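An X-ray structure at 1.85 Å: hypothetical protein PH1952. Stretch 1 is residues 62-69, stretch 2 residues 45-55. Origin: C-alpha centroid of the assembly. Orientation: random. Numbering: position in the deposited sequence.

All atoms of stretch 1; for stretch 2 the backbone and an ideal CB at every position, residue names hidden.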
# COMPACT_ATOMS: atom_id res chain seq x y z
N SER B 62 18.64 -7.48 29.85
CA SER B 62 17.35 -8.06 30.18
C SER B 62 16.30 -7.69 29.13
O SER B 62 16.29 -6.57 28.62
CB SER B 62 16.91 -7.55 31.56
OG SER B 62 15.62 -8.02 31.88
N SER B 63 15.42 -8.63 28.81
CA SER B 63 14.36 -8.36 27.85
C SER B 63 13.45 -7.26 28.41
O SER B 63 12.64 -6.69 27.69
CB SER B 63 13.55 -9.63 27.59
OG SER B 63 12.89 -10.04 28.78
N SER B 64 13.60 -6.96 29.69
CA SER B 64 12.76 -5.93 30.31
C SER B 64 13.07 -4.51 29.83
O SER B 64 12.24 -3.61 29.97
CB SER B 64 12.85 -5.99 31.84
OG SER B 64 14.10 -5.53 32.31
N ILE B 65 14.26 -4.28 29.27
CA ILE B 65 14.56 -2.95 28.77
C ILE B 65 14.50 -2.89 27.25
O ILE B 65 14.93 -1.92 26.63
CB ILE B 65 15.95 -2.44 29.28
CG1 ILE B 65 17.07 -3.41 28.88
CG2 ILE B 65 15.91 -2.27 30.78
CD1 ILE B 65 17.54 -3.26 27.46
N ILE B 66 13.96 -3.95 26.64
CA ILE B 66 13.81 -4.02 25.19
C ILE B 66 12.36 -3.70 24.81
O ILE B 66 11.45 -4.48 25.09
CB ILE B 66 14.15 -5.42 24.63
CG1 ILE B 66 15.61 -5.77 24.95
CG2 ILE B 66 13.90 -5.46 23.12
CD1 ILE B 66 16.04 -7.15 24.47
N ILE B 67 12.15 -2.54 24.19
CA ILE B 67 10.81 -2.12 23.79
C ILE B 67 10.62 -2.27 22.29
O ILE B 67 11.34 -1.65 21.50
CB ILE B 67 10.57 -0.65 24.17
CG1 ILE B 67 10.85 -0.45 25.66
CG2 ILE B 67 9.14 -0.25 23.83
CD1 ILE B 67 10.85 1.00 26.08
N THR B 68 9.65 -3.09 21.91
CA THR B 68 9.34 -3.33 20.51
C THR B 68 8.06 -2.57 20.19
O THR B 68 7.28 -2.24 21.10
CB THR B 68 9.10 -4.82 20.24
OG1 THR B 68 7.98 -5.26 21.02
CG2 THR B 68 10.33 -5.64 20.63
N SER B 69 7.81 -2.30 18.91
CA SER B 69 6.59 -1.60 18.55
C SER B 69 5.39 -2.44 18.98
O SER B 69 4.35 -1.90 19.32
CB SER B 69 6.55 -1.31 17.05
OG SER B 69 6.57 -2.49 16.27
N UNK B 45 9.23 -9.68 16.26
CA UNK B 45 9.86 -10.48 17.32
C UNK B 45 9.54 -9.95 18.72
O UNK B 45 9.24 -8.78 18.92
CB UNK B 45 11.38 -10.51 17.12
N UNK B 46 9.55 -10.87 19.71
CA UNK B 46 9.36 -10.42 21.09
C UNK B 46 10.64 -9.88 21.70
O UNK B 46 11.75 -10.11 21.21
CB UNK B 46 8.83 -11.57 21.95
N UNK B 47 10.47 -9.12 22.78
CA UNK B 47 11.59 -8.67 23.59
C UNK B 47 12.50 -9.85 23.97
O UNK B 47 13.71 -9.75 23.97
CB UNK B 47 11.08 -7.96 24.85
N UNK B 48 11.86 -10.98 24.34
CA UNK B 48 12.64 -12.17 24.64
C UNK B 48 13.52 -12.60 23.46
O UNK B 48 14.70 -12.89 23.59
CB UNK B 48 11.71 -13.31 25.04
N UNK B 49 12.90 -12.66 22.28
CA UNK B 49 13.61 -13.05 21.06
C UNK B 49 14.76 -12.09 20.81
O UNK B 49 15.84 -12.49 20.39
CB UNK B 49 12.66 -13.08 19.86
N UNK B 50 14.53 -10.80 21.06
CA UNK B 50 15.56 -9.81 20.84
C UNK B 50 16.72 -9.97 21.81
O UNK B 50 17.87 -9.75 21.45
CB UNK B 50 14.97 -8.40 20.96
N UNK B 51 16.41 -10.37 23.05
CA UNK B 51 17.48 -10.58 24.02
C UNK B 51 18.40 -11.68 23.48
O UNK B 51 19.62 -11.58 23.61
CB UNK B 51 16.92 -10.95 25.39
N UNK B 52 17.82 -12.70 22.86
CA UNK B 52 18.64 -13.78 22.31
C UNK B 52 19.49 -13.28 21.15
O UNK B 52 20.69 -13.58 21.06
CB UNK B 52 17.76 -14.94 21.85
N UNK B 53 18.90 -12.50 20.25
CA UNK B 53 19.64 -11.97 19.11
C UNK B 53 20.81 -11.13 19.62
O UNK B 53 21.94 -11.23 19.12
CB UNK B 53 18.73 -11.14 18.20
N UNK B 54 20.55 -10.29 20.62
CA UNK B 54 21.58 -9.44 21.19
C UNK B 54 22.71 -10.28 21.77
O UNK B 54 23.89 -9.98 21.58
CB UNK B 54 20.99 -8.53 22.27
N UNK B 55 22.34 -11.34 22.50
CA UNK B 55 23.34 -12.22 23.07
C UNK B 55 24.28 -12.70 21.98
O UNK B 55 25.50 -12.72 22.16
CB UNK B 55 22.68 -13.41 23.78

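At position 45 the backbone is extended (phi/psi -123/152) and CA-to-CB points sideways, with nothing of stretch 1 within 5.5 Å of the ideal CB. Almost any side chain would suit. The residue is Lys45, whose end leads away; its contribution is backbone, since its O lies 3.7 Å from Thr68 CG2. A water joins the same two residues: it donates weakly to Lys45 O (3.4 Å) and lies 2.7 Å from Thr68 OG1.

Position 46 immediately precedes the helix, with phi/psi -82/162 and CA-to-CB pointing away. Free amides in the first helical turn favor a small acceptor such as Ser, Thr, Asp or Asn. Thr46 fills the N-cap: with chi1 at 58° (p), its OG1 accepts from the backbone N of position 49 at 3.1 Å.

Position 47 opens the helix at phi -50, and its CB points toward stretch 1. The ideal CB is 3.5 Å from both Ser63 O and Ile66 O and 4.9 Å from Thr68 CG2, so little room is left in that direction. A compact residue, Ala, Ser or Pro, would suit; Pro is also tolerated at a helix start, where its missing amide hydrogen costs least. The residue is Pro47. Its CB packs 4.1 Å from Ile66 CB, and its CD lies 4.2 Å from Thr68 CG2.

At position 48 CA-to-CB points away, although the ideal CB is 4.8 Å from Ser63 CB. Polar residues suit such a flank. Glu48 curls back, bringing OE2 to 4.0 Å from Ser63 OG, and its OE1 accepts a weak hydrogen bond from Thr46 OG1 at 3.4 Å.

Position 49 points away and stretch 1 sets no limit there. Met49 has an SD that accepts a weak bond from Thr46 N (3.7 Å), complementing the cap.

Position 50 points toward the strand: its ideal CB is 3.8 Å from Ile66 CG2 and 5.4 Å from Thr68 CG2. Two methyls invite an apolar or aromatic side chain. Tyr50 places CB 3.8 Å from Ile66 CG2 and CD1 3.8 Å from Thr68 CG2, both methyls lying oblique to the ring.

At position 51 the ideal CB is 4.0 Å from Ile66 CD1 and 4.2 Å from Ser63 CB. An Ala or a long chain with an aliphatic stem would fit. Arg51 runs out extended, chi1 to chi3 all t, passing CD 4.1 Å from Ser63 N.

Positions 52 and 53 find nothing of stretch 1 near their CBs, so polar residues are reasonable. Glu52 makes a long salt bridge, OE2 to Arg51 NE at 3.9 Å, by charge alone; Lys53 bonds elsewhere in the structure.

Position 54 is one turn after 50 and again points toward stretch 1, but its ideal CB has nothing within 5.5 Å. Leu, Ile or Met could bridge that gap. Leu54 does, with CD1 3.9 Å from Ile66 CD1.

Position 55 is out of reach and unconstrained by stretch 1; it is Leu55, whose N donates to Arg51 O at 2.9 Å.

Stretch 2 (45-55) KTPEMYREKLL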
# COMPACT_ATOMS: atom_id res chain seq x y z
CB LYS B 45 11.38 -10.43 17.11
CG LYS B 45 11.83 -11.24 15.88
CD LYS B 45 13.36 -11.32 15.78
CE LYS B 45 13.82 -12.15 14.57
NZ LYS B 45 13.68 -11.35 13.35
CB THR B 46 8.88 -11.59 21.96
OG1 THR B 46 9.84 -12.65 21.90
CG2 THR B 46 7.52 -12.11 21.50
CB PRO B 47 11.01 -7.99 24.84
CG PRO B 47 9.63 -7.52 24.39
CD PRO B 47 9.21 -8.66 23.35
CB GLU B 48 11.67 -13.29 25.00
CG GLU B 48 11.06 -13.09 26.39
CD GLU B 48 9.79 -12.28 26.24
OE1 GLU B 48 9.13 -12.43 25.23
OE2 GLU B 48 9.49 -11.48 27.14
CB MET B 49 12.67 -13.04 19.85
CG MET B 49 11.77 -14.26 19.74
SD MET B 49 10.57 -14.13 18.38
CE MET B 49 9.05 -14.03 19.27
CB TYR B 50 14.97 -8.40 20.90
CG TYR B 50 14.55 -7.91 19.54
CD1 TYR B 50 13.20 -7.72 19.23
CD2 TYR B 50 15.50 -7.68 18.54
CE1 TYR B 50 12.81 -7.33 17.95
CE2 TYR B 50 15.12 -7.30 17.26
CZ TYR B 50 13.78 -7.12 16.97
OH TYR B 50 13.40 -6.75 15.70
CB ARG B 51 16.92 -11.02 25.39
CG ARG B 51 17.96 -11.63 26.32
CD ARG B 51 17.35 -12.05 27.65
NE ARG B 51 18.16 -13.04 28.37
CZ ARG B 51 19.36 -12.79 28.90
NH1 ARG B 51 19.90 -11.59 28.81
NH2 ARG B 51 20.02 -13.76 29.53
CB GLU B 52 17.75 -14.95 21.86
CG GLU B 52 16.90 -15.57 22.97
CD GLU B 52 17.72 -15.97 24.20
OE1 GLU B 52 18.56 -16.89 24.08
OE2 GLU B 52 17.52 -15.37 25.28
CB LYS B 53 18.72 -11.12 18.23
CG LYS B 53 19.43 -10.15 17.27
CD LYS B 53 20.24 -10.84 16.18
CE LYS B 53 20.90 -9.82 15.26
NZ LYS B 53 21.61 -10.44 14.10
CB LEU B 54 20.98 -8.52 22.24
CG LEU B 54 20.19 -7.33 21.67
CD1 LEU B 54 19.53 -6.56 22.78
CD2 LEU B 54 21.13 -6.42 20.88
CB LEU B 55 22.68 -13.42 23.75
CG LEU B 55 22.17 -13.19 25.17
CD1 LEU B 55 21.36 -14.38 25.65
CD2 LEU B 55 23.36 -12.94 26.09
O HOH W 1 6.82 -7.73 21.05
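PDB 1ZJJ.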